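Local structure of probable ss-1,3-N-acetylglucosaminyltransferase (6H21) at residues 111-116 with 222-227; 136-141 with 151-156; 23-28 with 106-111. The protein is a probable glycosyltransferase of family 2 with a GT-A-type domain, modelled with uridine-diphosphate-N-acetylglucosamine and manganese ions. One frame throughout, in Å; residues are numbered along the deposited sequence.

Contact 1: residues 111-116 with 222-227. With MN (manganese (II) ion), chain Z; MN (manganese (II) ion), chain Y; UD1 (uridine-diphosphate-N-acetylglucosamine), chain X.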
loop_
_atom_site.group_PDB
_atom_site.type_symbol
_atom_site.label_atom_id
_atom_site.label_comp_id
_atom_site.label_asym_id
_atom_site.label_seq_id
_atom_site.Cartn_x
_atom_site.Cartn_y
_atom_site.Cartn_z
ATOM N N SER C 111 -41.863 -7.855 16.851
ATOM C CA SER C 111 -43.054 -8.682 16.698
ATOM C C SER C 111 -42.719 -10.150 16.394
ATOM O O SER C 111 -43.606 -10.995 16.434
ATOM C CB SER C 111 -43.943 -8.120 15.619
ATOM O OG SER C 111 -43.222 -8.000 14.407
ATOM N N ASP C 112 -41.459 -10.452 16.085
ATOM C CA ASP C 112 -41.049 -11.815 15.764
ATOM C C ASP C 112 -40.238 -12.457 16.910
ATOM O O ASP C 112 -39.882 -13.623 16.813
ATOM C CB ASP C 112 -40.266 -11.852 14.441
ATOM C CG ASP C 112 -39.029 -10.965 14.412
ATOM O OD1 ASP C 112 -38.845 -10.166 15.358
ATOM O OD2 ASP C 112 -38.239 -11.073 13.443
ATOM N N ASP C 113 -39.937 -11.718 17.985
ATOM C CA ASP C 113 -39.014 -12.215 19.066
ATOM C C ASP C 113 -39.838 -12.687 20.280
ATOM O O ASP C 113 -41.064 -12.650 20.247
ATOM C CB ASP C 113 -37.986 -11.141 19.439
ATOM C CG ASP C 113 -37.054 -10.733 18.298
ATOM O OD1 ASP C 113 -36.815 -11.566 17.406
ATOM O OD2 ASP C 113 -36.592 -9.563 18.313
ATOM N N LEU C 114 -39.164 -13.177 21.327
ATOM C CA LEU C 114 -39.816 -13.793 22.502
ATOM C C LEU C 114 -39.171 -13.252 23.785
ATOM O O LEU C 114 -37.946 -13.163 23.867
ATOM C CB LEU C 114 -39.641 -15.312 22.453
ATOM C CG LEU C 114 -40.146 -16.015 21.198
ATOM C CD1 LEU C 114 -39.692 -17.475 21.175
ATOM C CD2 LEU C 114 -41.660 -15.918 21.117
ATOM N N LEU C 115 -40.004 -12.891 24.767
ATOM C CA LEU C 115 -39.530 -12.574 26.119
ATOM C C LEU C 115 -39.481 -13.856 26.963
ATOM O O LEU C 115 -40.389 -14.689 26.908
ATOM C CB LEU C 115 -40.475 -11.563 26.775
ATOM C CG LEU C 115 -40.434 -10.139 26.236
ATOM C CD1 LEU C 115 -41.222 -9.211 27.145
ATOM C CD2 LEU C 115 -38.998 -9.648 26.091
ATOM N N HIS C 116 -38.412 -14.002 27.748
ATOM C CA HIS C 116 -38.397 -14.908 28.889
ATOM C C HIS C 116 -39.503 -14.469 29.866
ATOM O O HIS C 116 -39.772 -13.285 30.017
ATOM C CB HIS C 116 -36.988 -14.913 29.493
ATOM C CG HIS C 116 -36.731 -16.004 30.466
ATOM N ND1 HIS C 116 -37.262 -15.989 31.742
ATOM C CD2 HIS C 116 -35.984 -17.125 30.372
ATOM C CE1 HIS C 116 -36.868 -17.073 32.383
ATOM N NE2 HIS C 116 -36.070 -17.779 31.564
ATOM N N TYR C 222 -34.204 -12.093 26.461
ATOM C CA TYR C 222 -34.771 -11.695 25.169
ATOM C C TYR C 222 -34.234 -12.631 24.085
ATOM O O TYR C 222 -33.030 -12.686 23.878
ATOM C CB TYR C 222 -34.424 -10.238 24.853
ATOM C CG TYR C 222 -35.133 -9.686 23.644
ATOM C CD1 TYR C 222 -34.814 -10.114 22.363
ATOM C CD2 TYR C 222 -36.117 -8.727 23.774
ATOM C CE1 TYR C 222 -35.485 -9.626 21.257
ATOM C CE2 TYR C 222 -36.785 -8.215 22.676
ATOM C CZ TYR C 222 -36.461 -8.661 21.409
ATOM O OH TYR C 222 -37.129 -8.164 20.332
ATOM N N ILE C 223 -35.137 -13.359 23.415
ATOM C CA ILE C 223 -34.758 -14.359 22.426
ATOM C C ILE C 223 -34.977 -13.771 21.029
ATOM O O ILE C 223 -36.110 -13.487 20.651
ATOM C CB ILE C 223 -35.543 -15.671 22.640
ATOM C CG1 ILE C 223 -35.343 -16.216 24.057
ATOM C CG2 ILE C 223 -35.170 -16.699 21.591
ATOM C CD1 ILE C 223 -36.530 -16.982 24.594
ATOM N N VAL C 224 -33.869 -13.579 20.297
ATOM C CA VAL C 224 -33.879 -13.068 18.956
ATOM C C VAL C 224 -34.169 -14.248 18.023
ATOM O O VAL C 224 -33.427 -15.200 18.005
ATOM C CB VAL C 224 -32.547 -12.372 18.608
ATOM C CG1 VAL C 224 -32.492 -11.970 17.136
ATOM C CG2 VAL C 224 -32.278 -11.159 19.501
ATOM N N VAL C 225 -35.268 -14.197 17.271
ATOM C CA VAL C 225 -35.550 -15.286 16.356
ATOM C C VAL C 225 -35.121 -14.863 14.947
ATOM O O VAL C 225 -35.454 -13.770 14.485
ATOM C CB VAL C 225 -37.008 -15.786 16.402
ATOM C CG1 VAL C 225 -37.610 -15.726 17.794
ATOM C CG2 VAL C 225 -37.918 -15.104 15.403
ATOM N N ASN C 226 -34.373 -15.761 14.299
ATOM C CA ASN C 226 -33.866 -15.595 12.945
ATOM C C ASN C 226 -34.749 -16.400 11.993
ATOM O O ASN C 226 -35.023 -17.580 12.252
ATOM C CB ASN C 226 -32.412 -16.059 12.829
ATOM C CG ASN C 226 -31.462 -15.252 13.694
ATOM O OD1 ASN C 226 -31.584 -14.034 13.789
ATOM N ND2 ASN C 226 -30.502 -15.919 14.320
ATOM N N ASP C 227 -35.183 -15.751 10.908
ATOM C CA ASP C 227 -35.952 -16.383 9.830
ATOM C C ASP C 227 -35.129 -16.306 8.542
ATOM O O ASP C 227 -34.403 -17.243 8.227
ATOM C CB ASP C 227 -37.331 -15.732 9.667
ATOM C CG ASP C 227 -37.290 -14.334 9.067
HETATM MN MN MN Z . -38.098 -11.861 11.179
HETATM MN MN MN Y . -36.896 -9.524 14.317
HETATM C "C1'" UD1 X . -33.456 -5.906 12.697
HETATM C "C2'" UD1 X . -32.436 -5.803 13.835
HETATM C "C3'" UD1 X . -33.149 -5.470 15.143
HETATM C "C4'" UD1 X . -33.989 -4.208 14.960
HETATM C "C5'" UD1 X . -34.885 -4.288 13.720
HETATM C "C6'" UD1 X . -35.633 -2.977 13.461
HETATM C "C7'" UD1 X . -30.417 -7.207 13.621
HETATM C "C8'" UD1 X . -29.833 -8.573 13.866
HETATM N "N2'" UD1 X . -31.696 -7.052 13.971
HETATM O "O1'" UD1 X . -34.371 -6.955 13.032
HETATM O "O3'" UD1 X . -32.188 -5.289 16.195
HETATM O "O4'" UD1 X . -34.804 -4.029 16.120
HETATM O "O5'" UD1 X . -34.134 -4.658 12.545
HETATM O "O6'" UD1 X . -34.757 -1.856 13.406
HETATM O "O7'" UD1 X . -29.758 -6.301 13.142
HETATM N N1 UD1 X . -41.924 -3.303 11.201
HETATM C C2 UD1 X . -42.727 -2.152 11.111
HETATM N N3 UD1 X . -43.058 -1.631 9.935
HETATM C C4 UD1 X . -42.644 -2.188 8.803
HETATM C C5 UD1 X . -41.845 -3.331 8.844
HETATM C C6 UD1 X . -41.477 -3.886 10.073
HETATM O O2 UD1 X . -43.142 -1.584 12.130
HETATM O O4 UD1 X . -43.003 -1.658 7.728
HETATM C C1B UD1 X . -41.599 -3.794 12.541
HETATM C C2B UD1 X . -41.717 -5.299 12.701
HETATM O "O2'" UD1 X . -43.075 -5.690 12.870
HETATM C C3B UD1 X . -40.851 -5.538 13.927
HETATM C C4B UD1 X . -39.786 -4.447 13.838
HETATM O O4B UD1 X . -40.253 -3.474 12.891
HETATM O O3B UD1 X . -41.617 -5.372 15.128
HETATM C C5B UD1 X . -38.445 -4.974 13.357
HETATM O O5B UD1 X . -38.666 -5.822 12.238
HETATM P PA UD1 X . -37.976 -7.260 12.112
HETATM O O1A UD1 X . -38.477 -7.832 10.826
HETATM O O2A UD1 X . -38.040 -8.054 13.415
HETATM O O3A UD1 X . -36.476 -6.801 11.886
HETATM P PB UD1 X . -35.220 -7.781 11.971
HETATM O O1B UD1 X . -34.539 -7.760 10.637
HETATM O O2B UD1 X . -35.567 -9.128 12.589
HETATM O O HOH W 1 -35.728 -11.170 15.106
HETATM O O HOH W 2 -35.904 -8.318 15.943
#
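D113 turns its carboxylate into the strand 222-225, and each of its oxygens takes two hydrogen bonds. OD2 receives the hydroxyl of Y222 on its anti lone pair, with OH lying 2.5 Å from OD2. That hydroxyl in turn accepts the backbone N-H of D110. OD1 receives V225 N from above the carboxylate plane, at 3.1 Å from N to OD1. The remaining two donors are waters: water 1 gives protons to D113 OD1, at 2.6 Å, and to V225 O, while water 2 reaches OD2. A chi1 of -62° sets CG anti to the carbonyl carbon; carboxylate and ring planes stand 75° apart, with OD2 at the ring's edge.

Behind it the antiparallel pair L114 and I223 is closed by two backbone bonds, the shorter being I223 N to L114 O at 2.9 Å.

Both waters are ligands of one manganese ion, whose other ligands are two UD1 oxygens and both carboxylate oxygens of D112. D112 OD2 also bridges to a second manganese, 2.4 Å from OD2; with D110, D112 is consistent with the DxD motif of GT-A glycosyltransferases. The chemistry thus makes D113 a second-shell residue: held by Y222 and V225, it probably helps to orient two waters of the metal's first shell.

Contact 2: residues 136-141 with 151-156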
loop_
_atom_site.group_PDB
_atom_site.type_symbol
_atom_site.label_atom_id
_atom_site.label_comp_id
_atom_site.label_asym_id
_atom_site.label_seq_id
_atom_site.Cartn_x
_atom_site.Cartn_y
_atom_site.Cartn_z
ATOM N N ILE C 136 -30.051 -3.826 30.345
ATOM C CA ILE C 136 -29.826 -4.696 29.230
ATOM C C ILE C 136 -29.868 -6.128 29.733
ATOM O O ILE C 136 -29.064 -6.501 30.570
ATOM C CB ILE C 136 -28.494 -4.378 28.537
ATOM C CG1 ILE C 136 -28.375 -2.876 28.281
ATOM C CG2 ILE C 136 -28.343 -5.190 27.263
ATOM C CD1 ILE C 136 -27.004 -2.436 27.890
ATOM N N GLY C 137 -30.827 -6.894 29.214
ATOM C CA GLY C 137 -30.912 -8.331 29.472
ATOM C C GLY C 137 -30.155 -9.117 28.415
ATOM O O GLY C 137 -30.250 -8.816 27.235
ATOM N N LYS C 138 -29.440 -10.156 28.845
ATOM C CA LYS C 138 -28.745 -11.063 27.951
ATOM C C LYS C 138 -29.693 -11.580 26.866
ATOM O O LYS C 138 -30.815 -11.981 27.163
ATOM C CB LYS C 138 -28.205 -12.246 28.753
ATOM C CG LYS C 138 -27.452 -13.293 27.950
ATOM C CD LYS C 138 -26.708 -14.266 28.840
ATOM C CE LYS C 138 -26.186 -15.448 28.061
ATOM N NZ LYS C 138 -25.522 -16.425 28.952
ATOM N N TYR C 139 -29.200 -11.608 25.624
ATOM C CA TYR C 139 -29.943 -12.091 24.464
ATOM C C TYR C 139 -29.725 -13.599 24.327
ATOM O O TYR C 139 -28.630 -14.110 24.592
ATOM C CB TYR C 139 -29.514 -11.349 23.196
ATOM C CG TYR C 139 -29.771 -9.866 23.279
ATOM C CD1 TYR C 139 -31.068 -9.378 23.271
ATOM C CD2 TYR C 139 -28.739 -8.955 23.412
ATOM C CE1 TYR C 139 -31.336 -8.026 23.413
ATOM C CE2 TYR C 139 -28.989 -7.599 23.542
ATOM C CZ TYR C 139 -30.293 -7.131 23.551
ATOM O OH TYR C 139 -30.563 -5.798 23.672
ATOM N N GLY C 140 -30.801 -14.300 23.962
ATOM C CA GLY C 140 -30.713 -15.617 23.378
ATOM C C GLY C 140 -30.999 -15.565 21.890
ATOM O O GLY C 140 -31.297 -14.503 21.346
ATOM N N VAL C 141 -30.946 -16.737 21.250
ATOM C CA VAL C 141 -31.215 -16.859 19.831
ATOM C C VAL C 141 -32.048 -18.120 19.541
ATOM O O VAL C 141 -31.909 -19.165 20.193
ATOM C CB VAL C 141 -29.900 -16.838 19.031
ATOM C CG1 VAL C 141 -29.207 -18.199 19.041
ATOM C CG2 VAL C 141 -30.148 -16.368 17.607
ATOM N N ALA C 151 -19.837 -9.898 24.197
ATOM C CA ALA C 151 -18.838 -9.265 25.065
ATOM C C ALA C 151 -19.493 -8.518 26.238
ATOM O O ALA C 151 -18.987 -8.566 27.343
ATOM C CB ALA C 151 -17.960 -8.340 24.262
ATOM N N ILE C 152 -20.599 -7.806 25.983
ATOM C CA ILE C 152 -21.304 -7.048 27.012
ATOM C C ILE C 152 -21.712 -7.961 28.174
ATOM O O ILE C 152 -21.781 -7.492 29.312
ATOM C CB ILE C 152 -22.517 -6.279 26.439
ATOM C CG1 ILE C 152 -23.205 -5.439 27.515
ATOM C CG2 ILE C 152 -23.507 -7.211 25.753
ATOM C CD1 ILE C 152 -23.934 -4.227 26.990
ATOM N N PHE C 153 -21.993 -9.245 27.907
ATOM C CA PHE C 153 -22.505 -10.121 28.962
ATOM C C PHE C 153 -21.413 -11.012 29.572
ATOM O O PHE C 153 -21.739 -11.827 30.410
ATOM C CB PHE C 153 -23.662 -10.969 28.436
ATOM C CG PHE C 153 -24.741 -10.155 27.772
ATOM C CD1 PHE C 153 -25.535 -9.291 28.511
ATOM C CD2 PHE C 153 -24.936 -10.230 26.402
ATOM C CE1 PHE C 153 -26.508 -8.527 27.885
ATOM C CE2 PHE C 153 -25.921 -9.476 25.782
ATOM C CZ PHE C 153 -26.702 -8.626 26.526
ATOM N N GLU C 154 -20.135 -10.822 29.211
ATOM C CA GLU C 154 -19.088 -11.792 29.604
ATOM C C GLU C 154 -18.621 -11.577 31.059
ATOM O O GLU C 154 -17.820 -12.357 31.550
ATOM C CB GLU C 154 -17.908 -11.770 28.626
ATOM C CG GLU C 154 -16.766 -10.859 29.060
ATOM C CD GLU C 154 -15.885 -10.324 27.945
ATOM O OE1 GLU C 154 -15.483 -11.132 27.083
ATOM O OE2 GLU C 154 -15.615 -9.095 27.934
ATOM N N LYS C 155 -19.110 -10.555 31.766
ATOM C CA LYS C 155 -18.636 -10.308 33.149
ATOM C C LYS C 155 -19.746 -10.579 34.170
ATOM O O LYS C 155 -19.593 -10.255 35.345
ATOM C CB LYS C 155 -18.107 -8.875 33.282
ATOM C CG LYS C 155 -17.195 -8.428 32.148
ATOM C CD LYS C 155 -16.327 -7.243 32.475
ATOM C CE LYS C 155 -15.410 -6.877 31.324
ATOM N NZ LYS C 155 -14.293 -6.002 31.759
ATOM N N GLY C 156 -20.842 -11.203 33.729
ATOM C CA GLY C 156 -22.006 -11.399 34.568
ATOM C C GLY C 156 -22.744 -10.092 34.764
ATOM O O GLY C 156 -22.629 -9.174 33.932
#
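F153 lays its ring against the backbone of K138, and nearly everything the two segments share passes through that ring. CB leaves a short 3-10 segment pointing at the strand, and CG, anti to the carbonyl carbon (chi1 -52°), stands 4.1 Å from K138 CA. CD1 of F153 lies 4.0 Å from K138 CB, the start of an extended chain whose amine leads away, and CD2 has K138 CA as its nearest partner, at 4.2 Å. CE1 comes to 3.4 Å from K138 CA, which sits over one face of the ring in a CH-pi contact, 19° off the ring normal. CE1 also has I136 CG2 at the ring's edge.

The host strand, 134-142, belongs to the central mixed sheet of the GT-A domain and is interrupted at K138; the ring packs where the strand breaks. The ring's opposite face is taken by CG2 of its own neighbour I152, so it is sandwiched between that methyl and a backbone CA.

At the tip, F153 CZ lies 3.6 Å from G137 O, and F153 CE2 meets Y139 CD2 at 3.7 Å. The two aromatic planes stand 76° apart in an oblique pair, while the Y139 hydroxyl is occupied by L175 O and K176 NZ. Beside the ring, I136 CD1 and I152 CD1 touch at 3.7 Å, with I215 of strand 213-216 next to I152 and F153.

Contact 3: residues 23-28 with 106-111. With UD1 (uridine-diphosphate-N-acetylglucosamine), chain X.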
loop_
_atom_site.group_PDB
_atom_site.type_symbol
_atom_site.label_atom_id
_atom_site.label_comp_id
_atom_site.label_asym_id
_atom_site.label_seq_id
_atom_site.Cartn_x
_atom_site.Cartn_y
_atom_site.Cartn_z
ATOM N N SER C 23 -44.161 -0.287 30.013
ATOM C CA SER C 23 -44.848 -0.431 28.728
ATOM C C SER C 23 -43.960 -1.201 27.736
ATOM O O SER C 23 -42.909 -0.703 27.341
ATOM C CB SER C 23 -45.200 0.911 28.142
ATOM O OG SER C 23 -46.072 1.632 28.994
ATOM N N VAL C 24 -44.408 -2.386 27.306
ATOM C CA VAL C 24 -43.811 -3.064 26.171
ATOM C C VAL C 24 -44.410 -2.464 24.894
ATOM O O VAL C 24 -45.628 -2.439 24.725
ATOM C CB VAL C 24 -44.005 -4.587 26.241
ATOM C CG1 VAL C 24 -43.331 -5.303 25.079
ATOM C CG2 VAL C 24 -43.512 -5.143 27.561
ATOM N N ILE C 25 -43.530 -1.964 24.016
ATOM C CA ILE C 25 -43.905 -1.316 22.774
ATOM C C ILE C 25 -43.514 -2.252 21.628
ATOM O O ILE C 25 -42.330 -2.495 21.403
ATOM C CB ILE C 25 -43.241 0.070 22.659
ATOM C CG1 ILE C 25 -43.653 0.978 23.824
ATOM C CG2 ILE C 25 -43.535 0.702 21.306
ATOM C CD1 ILE C 25 -42.934 2.307 23.877
ATOM N N MET C 26 -44.518 -2.772 20.922
ATOM C CA MET C 26 -44.307 -3.753 19.867
ATOM C C MET C 26 -44.948 -3.271 18.569
ATOM O O MET C 26 -46.166 -3.331 18.420
ATOM C CB MET C 26 -44.906 -5.108 20.251
ATOM C CG MET C 26 -44.643 -6.186 19.223
ATOM S SD MET C 26 -45.288 -7.801 19.725
ATOM C CE MET C 26 -47.049 -7.492 19.687
ATOM N N PRO C 27 -44.149 -2.819 17.576
ATOM C CA PRO C 27 -44.664 -2.567 16.233
ATOM C C PRO C 27 -44.899 -3.900 15.510
ATOM O O PRO C 27 -44.140 -4.842 15.715
ATOM C CB PRO C 27 -43.542 -1.757 15.574
ATOM C CG PRO C 27 -42.291 -2.251 16.248
ATOM C CD PRO C 27 -42.704 -2.557 17.674
ATOM N N THR C 28 -45.965 -3.964 14.705
ATOM C CA THR C 28 -46.308 -5.143 13.912
ATOM C C THR C 28 -46.492 -4.725 12.448
ATOM O O THR C 28 -46.820 -3.575 12.158
ATOM C CB THR C 28 -47.566 -5.840 14.453
ATOM O OG1 THR C 28 -48.685 -4.955 14.369
ATOM C CG2 THR C 28 -47.413 -6.303 15.886
ATOM N N VAL C 106 -39.938 1.906 29.428
ATOM C CA VAL C 106 -40.398 1.232 28.237
ATOM C C VAL C 106 -39.427 0.100 27.879
ATOM O O VAL C 106 -38.235 0.093 28.248
ATOM C CB VAL C 106 -40.587 2.194 27.048
ATOM C CG1 VAL C 106 -41.607 3.288 27.353
ATOM C CG2 VAL C 106 -39.269 2.779 26.568
ATOM N N PHE C 107 -39.959 -0.857 27.126
ATOM C CA PHE C 107 -39.198 -1.974 26.609
ATOM C C PHE C 107 -39.650 -2.234 25.169
ATOM O O PHE C 107 -40.837 -2.524 24.919
ATOM C CB PHE C 107 -39.367 -3.217 27.485
ATOM C CG PHE C 107 -38.358 -4.284 27.168
ATOM C CD1 PHE C 107 -38.345 -4.899 25.927
ATOM C CD2 PHE C 107 -37.385 -4.642 28.083
ATOM C CE1 PHE C 107 -37.396 -5.864 25.618
ATOM C CE2 PHE C 107 -36.427 -5.595 27.765
ATOM C CZ PHE C 107 -36.438 -6.213 26.539
ATOM N N PHE C 108 -38.709 -2.134 24.224
ATOM C CA PHE C 108 -39.014 -2.382 22.823
ATOM C C PHE C 108 -38.872 -3.880 22.531
ATOM O O PHE C 108 -37.828 -4.494 22.753
ATOM C CB PHE C 108 -38.152 -1.507 21.904
ATOM C CG PHE C 108 -38.365 -0.028 22.104
ATOM C CD1 PHE C 108 -39.478 0.606 21.578
ATOM C CD2 PHE C 108 -37.473 0.723 22.851
ATOM C CE1 PHE C 108 -39.687 1.963 21.782
ATOM C CE2 PHE C 108 -37.681 2.082 23.052
ATOM C CZ PHE C 108 -38.781 2.701 22.509
ATOM N N LEU C 109 -39.958 -4.448 22.012
ATOM C CA LEU C 109 -40.037 -5.831 21.596
ATOM C C LEU C 109 -40.401 -5.858 20.112
ATOM O O LEU C 109 -41.376 -5.263 19.718
ATOM C CB LEU C 109 -41.097 -6.541 22.440
ATOM C CG LEU C 109 -41.490 -7.942 21.984
ATOM C CD1 LEU C 109 -40.315 -8.913 22.075
ATOM C CD2 LEU C 109 -42.669 -8.443 22.792
ATOM N N ASP C 110 -39.604 -6.566 19.310
ATOM C CA ASP C 110 -39.956 -6.792 17.911
ATOM C C ASP C 110 -40.978 -7.936 17.854
ATOM O O ASP C 110 -40.955 -8.853 18.700
ATOM C CB ASP C 110 -38.702 -7.002 17.056
ATOM C CG ASP C 110 -37.844 -5.752 16.919
ATOM O OD1 ASP C 110 -38.335 -4.643 17.262
ATOM O OD2 ASP C 110 -36.694 -5.886 16.455
ATOM N N SER C 111 -41.863 -7.855 16.851
ATOM C CA SER C 111 -43.054 -8.682 16.698
ATOM C C SER C 111 -42.719 -10.150 16.394
ATOM O O SER C 111 -43.606 -10.995 16.434
ATOM C CB SER C 111 -43.943 -8.120 15.619
ATOM O OG SER C 111 -43.222 -8.000 14.407
HETATM C "C1'" UD1 X . -33.456 -5.906 12.697
HETATM C "C2'" UD1 X . -32.436 -5.803 13.835
HETATM C "C3'" UD1 X . -33.149 -5.470 15.143
HETATM C "C4'" UD1 X . -33.989 -4.208 14.960
HETATM C "C5'" UD1 X . -34.885 -4.288 13.720
HETATM C "C6'" UD1 X . -35.633 -2.977 13.461
HETATM C "C7'" UD1 X . -30.417 -7.207 13.621
HETATM C "C8'" UD1 X . -29.833 -8.573 13.866
HETATM N "N2'" UD1 X . -31.696 -7.052 13.971
HETATM O "O1'" UD1 X . -34.371 -6.955 13.032
HETATM O "O3'" UD1 X . -32.188 -5.289 16.195
HETATM O "O4'" UD1 X . -34.804 -4.029 16.120
HETATM O "O5'" UD1 X . -34.134 -4.658 12.545
HETATM O "O6'" UD1 X . -34.757 -1.856 13.406
HETATM O "O7'" UD1 X . -29.758 -6.301 13.142
HETATM N N1 UD1 X . -41.924 -3.303 11.201
HETATM C C2 UD1 X . -42.727 -2.152 11.111
HETATM N N3 UD1 X . -43.058 -1.631 9.935
HETATM C C4 UD1 X . -42.644 -2.188 8.803
HETATM C C5 UD1 X . -41.845 -3.331 8.844
HETATM C C6 UD1 X . -41.477 -3.886 10.073
HETATM O O2 UD1 X . -43.142 -1.584 12.130
HETATM O O4 UD1 X . -43.003 -1.658 7.728
HETATM C C1B UD1 X . -41.599 -3.794 12.541
HETATM C C2B UD1 X . -41.717 -5.299 12.701
HETATM O "O2'" UD1 X . -43.075 -5.690 12.870
HETATM C C3B UD1 X . -40.851 -5.538 13.927
HETATM C C4B UD1 X . -39.786 -4.447 13.838
HETATM O O4B UD1 X . -40.253 -3.474 12.891
HETATM O O3B UD1 X . -41.617 -5.372 15.128
HETATM C C5B UD1 X . -38.445 -4.974 13.357
HETATM O O5B UD1 X . -38.666 -5.822 12.238
HETATM P PA UD1 X . -37.976 -7.260 12.112
HETATM O O1A UD1 X . -38.477 -7.832 10.826
HETATM O O2A UD1 X . -38.040 -8.054 13.415
HETATM O O3A UD1 X . -36.476 -6.801 11.886
HETATM P PB UD1 X . -35.220 -7.781 11.971
HETATM O O1B UD1 X . -34.539 -7.760 10.637
HETATM O O2B UD1 X . -35.567 -9.128 12.589
#
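I25 and F108 project from the same face of the sheet and lie side by side, with I25 CD1 3.9 Å from CE1 of the F108 ring. The same methyl also touches V106 CG1, so one isoleucine tip meets two residues of the neighbouring strand. Helix 91-100 packs over this face through L98. On the other face V24 CG1 meets L109 CB at 3.7 Å. Farther along, chi1 of -177° sets M26 CG anti to its backbone N, 3.4 Å from L109 O. The M26 side chain lies beside that of L109, and its SD comes near L109 CD2 and S111 CA; helix 35-43 closes over both side chains.

Between these two apolar layers the strands run parallel, as expected in the Rossmann-like core of a GT-A domain. F107 N donates its N-H to S23 O, I25 N to F107 O at 2.9 Å, and L109 N to I25 O. The series stops at P27, which has no N-H to offer; L109 O has P27 CD nearby and keeps a CA-H...O contact with M26 CA, 3.3 Å away, of the kind that also accompanies the regular bonds.

Beyond that point the end of strand 23-28 and the loop after 106-108 serve the ligand. P27 O accepts two hydroxyls of UD1, O3B at 2.6 Å from it and O2' over a longer bond. S111 N donates to O3B across 3.0 Å, and S111 OG bonds O2'. D110 OD2 accepts UD1 O4' at 2.7 Å, while its OD1 forms a salt bridge with R94. The chemistry implies that, within this contact, P27 O and S111 N, helped by S111 OG, hold the ribose hydroxyls O2' and O3B, and that the paired strands probably help to place them.

How the contacts relate
All three contacts reach one mixed sheet but differ in depth and chemistry. Contact 3 is entirely buried, a parallel pairing between neighbouring strands within the sheet, mostly apolar, with a polar edge at the ligand. Contact 2 is also buried but mainly apolar and aromatic, packing a loop onto a strand away from the metals. Contact 1, only partly buried, is the most polar, with metal, water and carboxylate at one end. Contacts 1 and 3 share S111, both touch UD1, and pack together where the Y222 ring meets F107 and L109. Contacts 1 and 2 meet where strands 222-225 and 134-142 pair through G140, whereas contacts 2 and 3 do not touch.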